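Branched-chain amino acid aminotransferase (Thermoproteus uzoniensis, PDB 5CE8) probably transfers the amino group of leucine, isoleucine and valine to 2-oxoglutarate, using pyridoxal 5'-phosphate as cofactor. Local coordinates at residues G45-W50 against V258-E263. Residues are numbered along the deposited sequence; the frame is centred on the assembly and turned at random.
With PLP (pyridoxal-5'-phosphate), chain D.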
loop_
_atom_site.group_PDB
_atom_site.type_symbol
_atom_site.label_atom_id
_atom_site.label_comp_id
_atom_site.label_asym_id
_atom_site.label_seq_id
_atom_site.Cartn_x
_atom_site.Cartn_y
_atom_site.Cartn_z
ATOM N N GLY A 45 -1.941 -12.068 -29.970
ATOM C CA GLY A 45 -1.186 -11.390 -31.025
ATOM C C GLY A 45 -0.237 -12.449 -31.514
ATOM O O GLY A 45 0.393 -13.116 -30.689
ATOM N N ILE A 46 -0.284 -12.719 -32.812
ATOM C CA ILE A 46 0.551 -13.772 -33.376
ATOM C C ILE A 46 1.127 -13.243 -34.644
ATOM O O ILE A 46 0.397 -12.651 -35.435
ATOM C CB ILE A 46 -0.198 -15.038 -33.692
ATOM C CG1 ILE A 46 -1.004 -15.507 -32.458
ATOM C CG2 ILE A 46 0.784 -16.102 -34.216
ATOM C CD1 ILE A 46 -2.009 -16.682 -32.699
ATOM N N ARG A 47 2.418 -13.479 -34.851
ATOM C CA ARG A 47 3.011 -13.131 -36.146
ATOM C C ARG A 47 3.286 -14.295 -37.063
ATOM O O ARG A 47 3.520 -15.409 -36.628
ATOM C CB ARG A 47 4.302 -12.329 -35.954
ATOM C CG ARG A 47 4.053 -10.868 -35.682
ATOM C CD ARG A 47 5.318 -10.143 -35.293
ATOM N NE ARG A 47 5.789 -9.598 -36.499
ATOM C CZ ARG A 47 6.093 -8.345 -36.742
ATOM N NH1 ARG A 47 6.164 -7.405 -35.794
ATOM N NH2 ARG A 47 6.416 -8.085 -38.009
ATOM N N ALA A 48 3.297 -13.981 -38.364
ATOM C CA ALA A 48 3.719 -14.914 -39.362
ATOM C C ALA A 48 4.729 -14.193 -40.100
ATOM O O ALA A 48 4.555 -13.022 -40.393
ATOM C CB ALA A 48 2.581 -15.269 -40.284
ATOM N N TYR A 49 5.787 -14.906 -40.451
ATOM C CA TYR A 49 6.860 -14.318 -41.198
ATOM C C TYR A 49 7.183 -15.098 -42.532
ATOM O O TYR A 49 7.290 -16.318 -42.570
ATOM C CB TYR A 49 8.100 -14.368 -40.373
ATOM C CG TYR A 49 8.145 -13.533 -39.122
ATOM C CD1 TYR A 49 8.708 -12.262 -39.154
ATOM C CD2 TYR A 49 7.771 -14.049 -37.901
ATOM C CE1 TYR A 49 8.854 -11.491 -38.015
ATOM C CE2 TYR A 49 7.939 -13.280 -36.729
ATOM C CZ TYR A 49 8.468 -12.018 -36.801
ATOM O OH TYR A 49 8.659 -11.264 -35.671
ATOM N N TRP A 50 7.385 -14.322 -43.571
ATOM C CA TRP A 50 7.713 -14.770 -44.906
ATOM C C TRP A 50 9.218 -14.799 -44.957
ATOM O O TRP A 50 9.828 -13.794 -44.756
ATOM C CB TRP A 50 7.280 -13.710 -45.916
ATOM C CG TRP A 50 7.467 -14.127 -47.346
ATOM C CD1 TRP A 50 8.212 -13.474 -48.320
ATOM C CD2 TRP A 50 6.886 -15.254 -47.978
ATOM N NE1 TRP A 50 8.113 -14.151 -49.520
ATOM C CE2 TRP A 50 7.304 -15.246 -49.334
ATOM C CE3 TRP A 50 6.038 -16.255 -47.550
ATOM C CZ2 TRP A 50 6.917 -16.218 -50.233
ATOM C CZ3 TRP A 50 5.626 -17.238 -48.461
ATOM C CH2 TRP A 50 6.066 -17.199 -49.800
ATOM N N VAL A 258 10.398 -6.583 -25.458
ATOM C CA VAL A 258 10.105 -7.784 -26.237
ATOM C C VAL A 258 8.571 -7.921 -26.286
ATOM O O VAL A 258 7.868 -7.512 -25.301
ATOM C CB VAL A 258 10.818 -9.069 -25.732
ATOM C CG1 VAL A 258 12.306 -8.810 -25.575
ATOM C CG2 VAL A 258 10.248 -9.536 -24.431
ATOM N N GLY A 259 8.091 -8.398 -27.454
ATOM C CA GLY A 259 6.702 -8.635 -27.674
ATOM C C GLY A 259 6.525 -9.077 -29.099
ATOM O O GLY A 259 7.433 -8.897 -29.940
ATOM N N THR A 260 5.345 -9.673 -29.359
ATOM C CA THR A 260 5.079 -10.229 -30.617
ATOM C C THR A 260 5.249 -9.094 -31.598
ATOM O O THR A 260 6.019 -9.275 -32.560
ATOM C CB THR A 260 3.728 -10.954 -30.705
ATOM O OG1 THR A 260 3.819 -12.204 -30.000
ATOM C CG2 THR A 260 3.335 -11.290 -32.204
ATOM N N ALA A 261 4.568 -7.935 -31.383
ATOM C CA ALA A 261 4.614 -6.813 -32.320
ATOM C C ALA A 261 5.947 -6.109 -32.225
ATOM O O ALA A 261 6.503 -5.658 -33.224
ATOM C CB ALA A 261 3.472 -5.810 -32.071
ATOM N N ALA A 262 6.442 -5.995 -31.000
ATOM C CA ALA A 262 7.717 -5.317 -30.757
ATOM C C ALA A 262 8.971 -6.064 -31.246
ATOM O O ALA A 262 10.035 -5.403 -31.455
ATOM C CB ALA A 262 7.845 -5.046 -29.235
ATOM N N GLU A 263 8.898 -7.406 -31.326
ATOM C CA GLU A 263 10.095 -8.271 -31.543
ATOM C C GLU A 263 11.087 -7.958 -30.398
ATOM O O GLU A 263 10.712 -8.129 -29.216
ATOM C CB GLU A 263 10.602 -8.082 -32.973
ATOM C CG GLU A 263 9.454 -8.303 -34.004
ATOM C CD GLU A 263 9.859 -8.224 -35.475
ATOM O OE1 GLU A 263 9.408 -9.042 -36.327
ATOM O OE2 GLU A 263 10.599 -7.299 -35.796
HETATM N N1 PLP D . 2.894 -7.331 -22.081
HETATM C C2 PLP D . 1.574 -7.177 -22.104
HETATM C C2A PLP D . 0.888 -6.275 -21.123
HETATM C C3 PLP D . 0.767 -7.800 -23.144
HETATM O O3 PLP D . -0.601 -7.548 -23.209
HETATM C C4 PLP D . 1.456 -8.661 -24.144
HETATM C C4A PLP D . 0.722 -9.379 -25.258
HETATM C C5 PLP D . 2.934 -8.778 -23.983
HETATM C C6 PLP D . 3.559 -8.069 -22.919
HETATM C C5A PLP D . 3.839 -9.535 -24.913
HETATM O O4P PLP D . 3.462 -10.857 -25.051
HETATM P P PLP D . 3.919 -11.647 -26.336
HETATM O O1P PLP D . 3.397 -10.919 -27.622
HETATM O O2P PLP D . 5.366 -11.861 -26.208
HETATM O O3P PLP D . 3.194 -12.964 -26.357
#
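Arg-47 and Tyr-49 meet Thr-260 and Glu-263 where the two domains of this class-IV, PLP-dependent aminotransferase fold come together. Strand 46-50 belongs to the antiparallel sheet of one domain. Residues 260-263 form the turn after strand 254-259, in the mixed sheet of the other. Tyr-49 and Glu-263 meet tip to tip. The Tyr-49 ring and the Glu-263 carboxylate are nearly coplanar, 14° apart, and OE1 lies at the ring edge. Tyr-49 OH is placed as hydrogen-bond donor to Glu-263 OE1; the modelled distance of 2.4 Å is very short, and its exact length is doubtful. Glu-263 is stretched out at chi2 (-176°), which carries its carboxylate across to the strand.

The same oxygen also lies over Arg-47. The Arg-47 guanidinium stacks on the carboxylate with the planes 24° apart, and Glu-263 OE1 sits over its centre, 3.4 Å from CZ. With the oxygen well off the guanidinium plane, the salt bridge from Arg-47 NH2 to Glu-263 OE1 (3.6 Å) rests on charge and not on a directed N-H bond. Arg-47 NH2 instead hydrogen-bonds to Gly-134 O. At the guanidinium edge lies the turn backbone, with Arg-47 NH1 3.1 Å from Ala-261 O.

Nearer the backbone, the Arg-47 and Thr-260 side chains run alongside each other, pointing opposite ways. Arg-47 CG packs on Thr-260 CG2 at 3.6 Å. The two branches of Thr-260 part: CG2 is anti to the backbone N and meets the strand, while OG1 lies beside that N (chi1 -74°) and turns to the cofactor phosphate. His-63 and Thr-224, also PLP-binding residues, lie close to this side chain. Two donors of Thr-260 grip one phosphate oxygen of PLP: N is 2.9 Å from O1P, and OG1 is 2.7 Å from it.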